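Local coordinates for protein pyruvate kinase (PDB 4DRS) that probably catalyses the last step of glycolysis, the transfer of phosphate from phosphoenolpyruvate to ADP that yields pyruvate and ATP, at residues I106-K111 with V222-K227; A242-C247 with D281-E286. All blocks are in the same frame, centred on the assembly; numbering follows the deposited sequence.

Contact 1: I106-K111 with V222-K227; sequences IMLDTK and VDFALK
Strand and helix backbones come nearest at Leu108 and Ala225, whose CA atoms are 6.6 Å apart, where the third strand of the TIM barrel (105-109) is backed by helix 215-226 on the barrel's outer surface. The contact is small, 108 Å², wholly apolar and buried. One branch of one side chain makes it: in Leu108, chi1 of -180° sets CG anti to the backbone N, and chi2 of 153° extends CD1 to the helix. There the methyl settles at the junction of two consecutive residues, with its carbon 3.9 Å from Ala225 CB and 3.9 Å from Phe224 CD2. The approach to the Phe224 ring is oblique. That ring is also met edge-to-face by Phe77 and Tyr228, which should restrict its rotation. The helix widens here into a pi-type turn, marked by a weak bond of 3.2 Å from Lys227 N to Val222 O. While Leu108 turns outward, its strand neighbour Asp109 forms salt bridges with Lys270 and with Arg74, a residue that binds ADP; the strand thus joins the helix layer to the nucleotide site. Leu108 CD1 also rests 4.0 Å from Phe224 CB, meeting the root of that side chain as well as its ring.

Contact 2: A242-C247 with D281-E286; sequences ADVQLC and DSICSE
The amide of Gln245 offers one face to a single carboxylate oxygen of Glu286, the two planes being 61° apart, between two neighbouring outer helices of the TIM barrel. Glu286 OE2 stands above the amide C=O bond, nearer its oxygen end, 3.2 Å from Gln245 CD. Gln245 OE1 is 3.1 Å from Glu286 OE2, but both are acceptors and the pair is not a hydrogen bond, so as modelled this oxygen-oxygen approach is probably unfavourable. A bend in the Glu286 chain (chi2 -90°) brings the carboxylate round to the glutamine, at the less buried side of the contact.

Below this polar pair the packing is apolar. Helices 241-252 and 280-286 run nearly parallel, with axes of the two short segments 9.2 Å apart at an angle of 24°, as expected of successive helices in an alternating beta/alpha barrel. Val244 points from its helix toward the other: its CG2 meets Ile283 CG2 at 4.3 Å, and both side chains also reach Ser269 on strand 266-271, so the two helices share a footing on the barrel wall. The other methyl, Val244 CG1, lies 3.7 Å from Glu286 CB. Glu286 ends its helix, and its carbonyl oxygen accepts a hydrogen bond from Arg248 NH2 while sitting 3.7 Å from Val244 CG1.

Overall arrangement
From the N terminus, the chain builds two barrel strands before reaching 105-109. Contact 1 then closes a long loop: 110 residues separate its segments, and they include the six-stranded mixed sheet inserted between the third strand and its outer helix. The chain next re-enters the barrel as strand 232-235 and leaves again on helix 241-252. Contact 2 closes a shorter loop of 33 residues around strand 266-271. The loops follow one another in series, neither nesting nor crossing. The centres of contact 1 and contact 2 are 18 Å apart; the nearest atoms of contact 1 and contact 2 are about 7 Å apart and do not touch. Contact 1 fastens helix to strand; contact 2 fastens helix to helix in the same outer layer.

Contact 1: I106-K111 with V222-K227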
ATOM      1  N   ILE A 106      14.089  37.811 -13.029  1.00 35.36           N
ATOM      2  CA  ILE A 106      15.443  38.058 -13.531  1.00 34.72           C
ATOM      3  C   ILE A 106      16.491  37.526 -12.556  1.00 34.93           C
ATOM      4  O   ILE A 106      16.449  37.827 -11.361  1.00 34.78           O
ATOM      5  CB  ILE A 106      15.689  39.548 -13.869  1.00 34.07           C
ATOM      6  CG1 ILE A 106      14.572  40.074 -14.777  1.00 34.15           C
ATOM      7  CG2 ILE A 106      17.035  39.722 -14.560  1.00 33.40           C
ATOM      8  CD1 ILE A 106      14.588  41.569 -15.007  1.00 34.15           C
ATOM      9  N   MET A 107      17.419  36.731 -13.096  1.00 34.65           N
ATOM     10  CA  MET A 107      18.437  36.019 -12.328  1.00 34.46           C
ATOM     11  C   MET A 107      19.846  36.492 -12.702  1.00 34.67           C
ATOM     12  O   MET A 107      20.217  36.525 -13.880  1.00 33.66           O
ATOM     13  CB  MET A 107      18.310  34.507 -12.578  1.00 34.37           C
ATOM     14  CG  MET A 107      19.480  33.654 -12.083  1.00 35.15           C
ATOM     15  SD  MET A 107      19.332  31.895 -12.505  1.00 36.74           S
ATOM     16  CE  MET A 107      18.126  31.331 -11.305  1.00 34.96           C
ATOM     17  N   LEU A 108      20.624  36.849 -11.684  1.00 34.86           N
ATOM     18  CA  LEU A 108      22.040  37.122 -11.857  1.00 35.21           C
ATOM     19  C   LEU A 108      22.829  35.884 -11.419  1.00 35.69           C
ATOM     20  O   LEU A 108      22.689  35.406 -10.289  1.00 34.58           O
ATOM     21  CB  LEU A 108      22.444  38.372 -11.067  1.00 35.25           C
ATOM     22  CG  LEU A 108      23.897  38.865 -11.103  1.00 35.88           C
ATOM     23  CD1 LEU A 108      23.961  40.366 -10.860  1.00 35.81           C
ATOM     24  CD2 LEU A 108      24.755  38.123 -10.085  1.00 35.64           C
ATOM     25  N   ASP A 109      23.632  35.361 -12.340  1.00 37.09           N
ATOM     26  CA  ASP A 109      24.458  34.180 -12.102  1.00 38.55           C
ATOM     27  C   ASP A 109      25.889  34.677 -11.949  1.00 39.32           C
ATOM     28  O   ASP A 109      26.460  35.215 -12.902  1.00 39.82           O
ATOM     29  CB  ASP A 109      24.339  33.213 -13.294  1.00 39.09           C
ATOM     30  CG  ASP A 109      25.002  31.861 -13.043  1.00 40.51           C
ATOM     31  OD1 ASP A 109      26.163  31.803 -12.570  1.00 41.62           O
ATOM     32  OD2 ASP A 109      24.358  30.835 -13.353  1.00 40.99           O
ATOM     33  N   THR A 110      26.457  34.522 -10.754  1.00 39.54           N
ATOM     34  CA  THR A 110      27.781  35.083 -10.458  1.00 41.42           C
ATOM     35  C   THR A 110      28.883  34.390 -11.238  1.00 41.96           C
ATOM     36  O   THR A 110      28.789  33.201 -11.542  1.00 41.25           O
ATOM     37  CB  THR A 110      28.141  35.031  -8.953  1.00 41.23           C
ATOM     38  OG1 THR A 110      28.185  33.668  -8.511  1.00 40.57           O
ATOM     39  CG2 THR A 110      27.127  35.817  -8.120  1.00 41.23           C
ATOM     40  N   LYS A 111      29.919  35.157 -11.564  1.00 44.45           N
ATOM     41  CA  LYS A 111      31.129  34.632 -12.184  1.00 46.46           C
ATOM     42  C   LYS A 111      31.783  33.576 -11.281  1.00 45.82           C
ATOM     43  O   LYS A 111      32.154  32.503 -11.747  1.00 45.93           O
ATOM     44  CB  LYS A 111      32.104  35.778 -12.476  1.00 48.81           C
ATOM     45  CG  LYS A 111      33.358  35.363 -13.224  1.00 52.16           C
ATOM     46  CD  LYS A 111      34.237  36.564 -13.534  1.00 55.26           C
ATOM     47  CE  LYS A 111      35.490  36.145 -14.287  1.00 57.37           C
ATOM     48  NZ  LYS A 111      36.183  37.322 -14.885  1.00 60.62           N
ATOM     49  N   VAL A 222      25.843  43.599  -5.018  1.00 39.83           N
ATOM     50  CA  VAL A 222      25.417  44.866  -4.440  1.00 40.20           C
ATOM     51  C   VAL A 222      25.017  45.868  -5.517  1.00 41.10           C
ATOM     52  O   VAL A 222      23.920  46.424  -5.466  1.00 42.25           O
ATOM     53  CB  VAL A 222      26.512  45.482  -3.539  1.00 40.86           C
ATOM     54  CG1 VAL A 222      26.081  46.848  -3.014  1.00 39.92           C
ATOM     55  CG2 VAL A 222      26.857  44.546  -2.385  1.00 40.29           C
ATOM     56  N   ASP A 223      25.902  46.082  -6.491  1.00 41.86           N
ATOM     57  CA  ASP A 223      25.745  47.171  -7.464  1.00 42.68           C
ATOM     58  C   ASP A 223      24.973  46.808  -8.725  1.00 42.05           C
ATOM     59  O   ASP A 223      24.826  47.641  -9.624  1.00 42.96           O
ATOM     60  CB  ASP A 223      27.105  47.768  -7.841  1.00 44.49           C
ATOM     61  CG  ASP A 223      27.695  48.614  -6.736  1.00 46.86           C
ATOM     62  OD1 ASP A 223      26.933  49.363  -6.085  1.00 48.30           O
ATOM     63  OD2 ASP A 223      28.925  48.533  -6.517  1.00 48.54           O
ATOM     64  N   PHE A 224      24.484  45.576  -8.804  1.00 40.30           N
ATOM     65  CA  PHE A 224      23.610  45.206  -9.909  1.00 39.22           C
ATOM     66  C   PHE A 224      22.325  44.526  -9.428  1.00 38.33           C
ATOM     67  O   PHE A 224      21.235  45.068  -9.614  1.00 38.04           O
ATOM     68  CB  PHE A 224      24.349  44.360 -10.949  1.00 38.52           C
ATOM     69  CG  PHE A 224      23.711  44.388 -12.303  1.00 38.93           C
ATOM     70  CD1 PHE A 224      24.205  45.227 -13.299  1.00 39.44           C
ATOM     71  CD2 PHE A 224      22.604  43.591 -12.585  1.00 38.33           C
ATOM     72  CE1 PHE A 224      23.612  45.263 -14.553  1.00 39.84           C
ATOM     73  CE2 PHE A 224      22.009  43.623 -13.839  1.00 38.82           C
ATOM     74  CZ  PHE A 224      22.516  44.458 -14.825  1.00 39.26           C
ATOM     75  N   ALA A 225      22.462  43.358  -8.796  1.00 37.58           N
ATOM     76  CA  ALA A 225      21.312  42.593  -8.293  1.00 37.04           C
ATOM     77  C   ALA A 225      20.470  43.371  -7.280  1.00 36.86           C
ATOM     78  O   ALA A 225      19.255  43.466  -7.424  1.00 36.72           O
ATOM     79  CB  ALA A 225      21.764  41.263  -7.706  1.00 36.81           C
ATOM     80  N   LEU A 226      21.112  43.936  -6.263  1.00 37.01           N
ATOM     81  CA  LEU A 226      20.380  44.704  -5.269  1.00 37.59           C
ATOM     82  C   LEU A 226      19.989  46.065  -5.824  1.00 39.12           C
ATOM     83  O   LEU A 226      18.837  46.493  -5.682  1.00 39.45           O
ATOM     84  CB  LEU A 226      21.187  44.846  -3.978  1.00 37.62           C
ATOM     85  CG  LEU A 226      21.469  43.543  -3.216  1.00 37.24           C
ATOM     86  CD1 LEU A 226      22.241  43.818  -1.936  1.00 36.16           C
ATOM     87  CD2 LEU A 226      20.170  42.801  -2.916  1.00 36.89           C
ATOM     88  N   LYS A 227      20.946  46.726  -6.473  1.00 39.91           N
ATOM     89  CA  LYS A 227      20.747  48.063  -7.019  1.00 40.78           C
ATOM     90  C   LYS A 227      19.556  48.115  -7.976  1.00 40.96           C
ATOM     91  O   LYS A 227      18.697  48.988  -7.853  1.00 41.99           O
ATOM     92  CB  LYS A 227      22.023  48.553  -7.713  1.00 41.55           C
ATOM     93  CG  LYS A 227      21.969  50.010  -8.150  1.00 42.84           C
ATOM     94  CD  LYS A 227      23.237  50.429  -8.877  1.00 43.65           C
ATOM     95  CE  LYS A 227      23.076  51.814  -9.483  1.00 45.19           C
ATOM     96  NZ  LYS A 227      24.374  52.394  -9.931  1.00 45.86           N
TER

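Contact 2: A242-C247 with D281-E286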
ATOM      1  N   ALA A 242      28.464  28.212   4.835  1.00 47.21           N
ATOM      2  CA  ALA A 242      29.144  29.471   5.118  1.00 47.16           C
ATOM      3  C   ALA A 242      29.192  30.383   3.891  1.00 46.60           C
ATOM      4  O   ALA A 242      29.167  31.610   4.032  1.00 46.01           O
ATOM      5  CB  ALA A 242      30.545  29.220   5.655  1.00 47.33           C
ATOM      6  N   ASP A 243      29.259  29.780   2.702  1.00 45.47           N
ATOM      7  CA  ASP A 243      29.200  30.529   1.444  1.00 44.42           C
ATOM      8  C   ASP A 243      27.850  31.227   1.302  1.00 43.52           C
ATOM      9  O   ASP A 243      27.783  32.397   0.915  1.00 42.59           O
ATOM     10  CB  ASP A 243      29.437  29.617   0.236  1.00 44.21           C
ATOM     11  CG  ASP A 243      30.821  28.985   0.226  1.00 45.48           C
ATOM     12  OD1 ASP A 243      31.789  29.616   0.703  1.00 46.31           O
ATOM     13  OD2 ASP A 243      30.946  27.853  -0.286  1.00 46.17           O
ATOM     14  N   VAL A 244      26.781  30.497   1.620  1.00 43.03           N
ATOM     15  CA  VAL A 244      25.420  31.030   1.583  1.00 42.52           C
ATOM     16  C   VAL A 244      25.261  32.156   2.609  1.00 42.85           C
ATOM     17  O   VAL A 244      24.701  33.212   2.300  1.00 41.57           O
ATOM     18  CB  VAL A 244      24.358  29.918   1.814  1.00 42.33           C
ATOM     19  CG1 VAL A 244      22.945  30.472   1.689  1.00 41.05           C
ATOM     20  CG2 VAL A 244      24.548  28.772   0.828  1.00 41.74           C
ATOM     21  N   GLN A 245      25.771  31.927   3.819  1.00 44.91           N
ATOM     22  CA  GLN A 245      25.683  32.899   4.915  1.00 46.82           C
ATOM     23  C   GLN A 245      26.446  34.198   4.660  1.00 44.98           C
ATOM     24  O   GLN A 245      26.016  35.261   5.107  1.00 44.24           O
ATOM     25  CB  GLN A 245      26.105  32.272   6.249  1.00 51.34           C
ATOM     26  CG  GLN A 245      24.963  31.561   6.965  1.00 56.37           C
ATOM     27  CD  GLN A 245      25.418  30.783   8.193  1.00 61.28           C
ATOM     28  OE1 GLN A 245      26.332  29.955   8.120  1.00 63.81           O
ATOM     29  NE2 GLN A 245      24.766  31.035   9.328  1.00 62.90           N
ATOM     30  N   LEU A 246      27.562  34.115   3.938  1.00 43.55           N
ATOM     31  CA  LEU A 246      28.268  35.313   3.495  1.00 43.18           C
ATOM     32  C   LEU A 246      27.367  36.157   2.588  1.00 42.84           C
ATOM     33  O   LEU A 246      27.286  37.379   2.743  1.00 44.01           O
ATOM     34  CB  LEU A 246      29.587  34.963   2.794  1.00 43.55           C
ATOM     35  CG  LEU A 246      30.413  36.107   2.175  1.00 45.11           C
ATOM     36  CD1 LEU A 246      30.740  37.211   3.179  1.00 45.54           C
ATOM     37  CD2 LEU A 246      31.692  35.579   1.536  1.00 44.74           C
ATOM     38  N   CYS A 247      26.675  35.501   1.660  1.00 41.30           N
ATOM     39  CA  CYS A 247      25.760  36.190   0.760  1.00 40.08           C
ATOM     40  C   CYS A 247      24.569  36.808   1.505  1.00 40.00           C
ATOM     41  O   CYS A 247      24.134  37.913   1.175  1.00 38.84           O
ATOM     42  CB  CYS A 247      25.283  35.248  -0.348  1.00 39.63           C
ATOM     43  SG  CYS A 247      24.415  36.090  -1.686  1.00 40.18           S
ATOM     44  N   ASP A 281      23.410  18.949   2.069  1.00 45.08           N
ATOM     45  CA  ASP A 281      22.361  19.136   3.074  1.00 46.89           C
ATOM     46  C   ASP A 281      22.427  20.505   3.739  1.00 46.39           C
ATOM     47  O   ASP A 281      21.417  21.192   3.859  1.00 46.26           O
ATOM     48  CB  ASP A 281      22.414  18.025   4.127  1.00 49.30           C
ATOM     49  CG  ASP A 281      21.984  16.677   3.575  1.00 51.84           C
ATOM     50  OD1 ASP A 281      21.011  16.621   2.786  1.00 52.78           O
ATOM     51  OD2 ASP A 281      22.620  15.667   3.936  1.00 53.50           O
ATOM     52  N   SER A 282      23.630  20.889   4.151  1.00 46.79           N
ATOM     53  CA  SER A 282      23.892  22.186   4.751  1.00 46.77           C
ATOM     54  C   SER A 282      23.552  23.324   3.774  1.00 45.87           C
ATOM     55  O   SER A 282      22.852  24.273   4.132  1.00 45.13           O
ATOM     56  CB  SER A 282      25.359  22.245   5.188  1.00 47.67           C
ATOM     57  OG  SER A 282      25.762  23.558   5.527  1.00 49.17           O
ATOM     58  N   ILE A 283      24.033  23.201   2.540  1.00 43.99           N
ATOM     59  CA  ILE A 283      23.810  24.205   1.508  1.00 43.32           C
ATOM     60  C   ILE A 283      22.316  24.353   1.189  1.00 43.88           C
ATOM     61  O   ILE A 283      21.779  25.468   1.191  1.00 43.95           O
ATOM     62  CB  ILE A 283      24.618  23.880   0.233  1.00 42.20           C
ATOM     63  CG1 ILE A 283      26.119  23.879   0.551  1.00 41.63           C
ATOM     64  CG2 ILE A 283      24.297  24.873  -0.876  1.00 41.11           C
ATOM     65  CD1 ILE A 283      26.978  23.143  -0.452  1.00 41.55           C
ATOM     66  N   CYS A 284      21.657  23.224   0.945  1.00 43.90           N
ATOM     67  CA  CYS A 284      20.225  23.179   0.663  1.00 44.37           C
ATOM     68  C   CYS A 284      19.403  23.789   1.795  1.00 44.95           C
ATOM     69  O   CYS A 284      18.471  24.552   1.552  1.00 45.47           O
ATOM     70  CB  CYS A 284      19.782  21.737   0.408  1.00 44.73           C
ATOM     71  SG  CYS A 284      18.013  21.530   0.092  1.00 44.96           S
ATOM     72  N   SER A 285      19.764  23.449   3.025  1.00 46.43           N
ATOM     73  CA  SER A 285      19.099  23.964   4.221  1.00 47.30           C
ATOM     74  C   SER A 285      19.252  25.488   4.384  1.00 47.29           C
ATOM     75  O   SER A 285      18.344  26.158   4.871  1.00 46.01           O
ATOM     76  CB  SER A 285      19.641  23.237   5.452  1.00 48.58           C
ATOM     77  OG  SER A 285      19.113  23.777   6.645  1.00 53.73           O
ATOM     78  N   GLU A 286      20.400  26.024   3.973  1.00 47.14           N
ATOM     79  CA  GLU A 286      20.665  27.464   4.076  1.00 47.09           C
ATOM     80  C   GLU A 286      20.051  28.279   2.933  1.00 43.82           C
ATOM     81  O   GLU A 286      19.711  29.445   3.115  1.00 43.34           O
ATOM     82  CB  GLU A 286      22.174  27.737   4.127  1.00 49.62           C
ATOM     83  CG  GLU A 286      22.930  27.007   5.227  1.00 53.91           C
ATOM     84  CD  GLU A 286      23.003  27.781   6.526  1.00 58.95           C
ATOM     85  OE1 GLU A 286      21.941  28.077   7.124  1.00 61.30           O
ATOM     86  OE2 GLU A 286      24.136  28.083   6.957  1.00 62.50           O
TER